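Local coordinates for LEOA (Escherichia coli, PDB 4AUR), which probably binds and hydrolyses GTP as a bacterial dynamin, coupling a GTPase domain to a long helical stalk, at residues A[64-69]-A[142-147]. Sequence-based numbering, arbitrary orientation.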
# COMPACT_ATOMS: atom_id res chain seq x y z
N ASP A 64 22.90 -50.85 -19.56
CA ASP A 64 23.24 -50.16 -18.33
C ASP A 64 22.24 -50.49 -17.20
O ASP A 64 22.28 -49.88 -16.13
CB ASP A 64 23.38 -48.66 -18.56
CG ASP A 64 24.57 -48.31 -19.48
OD1 ASP A 64 25.24 -49.24 -19.97
OD2 ASP A 64 24.84 -47.10 -19.71
N GLY A 65 21.36 -51.45 -17.40
CA GLY A 65 20.61 -52.00 -16.28
C GLY A 65 19.50 -51.10 -15.77
O GLY A 65 19.20 -51.05 -14.59
N LYS A 66 18.89 -50.41 -16.72
CA LYS A 66 17.76 -49.53 -16.52
C LYS A 66 16.58 -50.26 -15.90
O LYS A 66 15.90 -49.74 -15.02
CB LYS A 66 17.37 -49.02 -17.91
CG LYS A 66 16.15 -48.15 -17.99
CD LYS A 66 15.48 -48.29 -19.35
CE LYS A 66 16.28 -47.67 -20.48
NZ LYS A 66 15.45 -47.37 -21.69
N THR A 67 16.33 -51.47 -16.38
CA THR A 67 15.15 -52.21 -15.98
C THR A 67 15.25 -52.62 -14.50
O THR A 67 14.25 -52.67 -13.78
CB THR A 67 14.95 -53.44 -16.88
OG1 THR A 67 14.73 -53.01 -18.23
CG2 THR A 67 13.76 -54.23 -16.43
N SER A 68 16.46 -52.89 -14.05
CA SER A 68 16.67 -53.23 -12.66
C SER A 68 16.34 -51.99 -11.83
O SER A 68 15.63 -52.07 -10.81
CB SER A 68 18.11 -53.67 -12.41
OG SER A 68 18.55 -54.51 -13.46
N VAL A 69 16.82 -50.84 -12.27
CA VAL A 69 16.66 -49.61 -11.50
C VAL A 69 15.19 -49.29 -11.22
O VAL A 69 14.86 -48.90 -10.11
CB VAL A 69 17.36 -48.42 -12.17
CG1 VAL A 69 17.03 -47.12 -11.44
CG2 VAL A 69 18.86 -48.63 -12.15
N PHE A 142 14.39 -40.64 -15.29
CA PHE A 142 15.58 -41.36 -14.84
C PHE A 142 16.42 -41.62 -16.03
O PHE A 142 16.01 -42.34 -16.92
CB PHE A 142 15.24 -42.71 -14.21
CG PHE A 142 14.43 -42.63 -12.95
CD1 PHE A 142 14.42 -41.50 -12.15
CD2 PHE A 142 13.69 -43.75 -12.54
CE1 PHE A 142 13.68 -41.48 -10.97
CE2 PHE A 142 12.95 -43.72 -11.37
CZ PHE A 142 12.94 -42.59 -10.59
N TYR A 143 17.59 -41.03 -16.07
CA TYR A 143 18.54 -41.35 -17.10
C TYR A 143 19.55 -42.29 -16.47
O TYR A 143 20.38 -41.86 -15.67
CB TYR A 143 19.21 -40.09 -17.63
CG TYR A 143 19.68 -40.25 -19.03
CD1 TYR A 143 20.76 -41.08 -19.32
CD2 TYR A 143 19.02 -39.65 -20.07
CE1 TYR A 143 21.18 -41.27 -20.60
CE2 TYR A 143 19.44 -39.83 -21.36
CZ TYR A 143 20.52 -40.64 -21.61
OH TYR A 143 20.93 -40.84 -22.89
N VAL A 144 19.47 -43.57 -16.80
CA VAL A 144 20.30 -44.58 -16.16
C VAL A 144 21.53 -44.84 -16.99
O VAL A 144 21.42 -45.19 -18.18
CB VAL A 144 19.55 -45.90 -15.98
CG1 VAL A 144 20.49 -46.97 -15.46
CG2 VAL A 144 18.38 -45.73 -15.03
N VAL A 145 22.69 -44.70 -16.35
CA VAL A 145 24.00 -44.88 -17.01
C VAL A 145 24.86 -45.94 -16.28
O VAL A 145 24.38 -46.62 -15.37
CB VAL A 145 24.76 -43.54 -17.12
CG1 VAL A 145 23.92 -42.55 -17.90
CG2 VAL A 145 25.13 -43.00 -15.76
N ASP A 146 26.12 -46.08 -16.72
CA ASP A 146 27.02 -47.12 -16.23
C ASP A 146 27.99 -46.54 -15.25
O ASP A 146 28.38 -45.38 -15.35
CB ASP A 146 27.79 -47.79 -17.39
CG ASP A 146 28.21 -49.25 -17.06
OD1 ASP A 146 29.16 -49.44 -16.27
OD2 ASP A 146 27.59 -50.21 -17.61
N ALA A 147 28.40 -47.36 -14.31
CA ALA A 147 29.38 -46.96 -13.33
C ALA A 147 30.81 -46.95 -13.89
O ALA A 147 31.61 -46.07 -13.55
CB ALA A 147 29.29 -47.91 -12.16
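Asp64 and Val144 bring together the end of a probable P-loop (Walker A) and strand 140-146, the parallel neighbour of the strand that leads into the loop (54-60), in this dynamin-like GTPase domain. Gly65 sits at the N-cap of helix 66-74, and the turn into that helix rests on the C-terminal half of strand 140-146. Val144 carries the apolar part. Its CG1, anti to the backbone N (chi1 173°), lies 3.5 Å from Asp64 O and 3.9 Å from Lys66 CA, packing against the backbone of the turn. Val69, one turn into the helix, meets Val144 tip to tip, with its CG2 4.0 Å from Val144 CG1. Val69 also touches Val175 of strand 172-177, and Asp64 O accepts a hydrogen bond from the side-chain amide of Asn177. Further along, the Asp64 carboxylate reaches over the strand backbone, OD2 standing 3.6 Å from Val145 CA. The side chains of Asp64 and Asp146 cross at about a right angle, their carboxylate planes 78° apart, and Asp64 OD1 comes to 3.5 Å from Asp146 OD2. Asp146 OD1 is hydrogen-bonded to Thr148, while Lys178 makes a long, weak ion pair with Asp146 OD2. Lys66 offers its CB to Val144 CB at 4.3 Å, then leads its ammonium group (NZ) away to a salt bridge with Asp108. No hydrogen bond joins the two segments: apolar contact of Val144 with backbone and with Val69 holds the turn of the probable P-loop on the strand, whereas the two neighbouring acids, if both ionised, would repel each other.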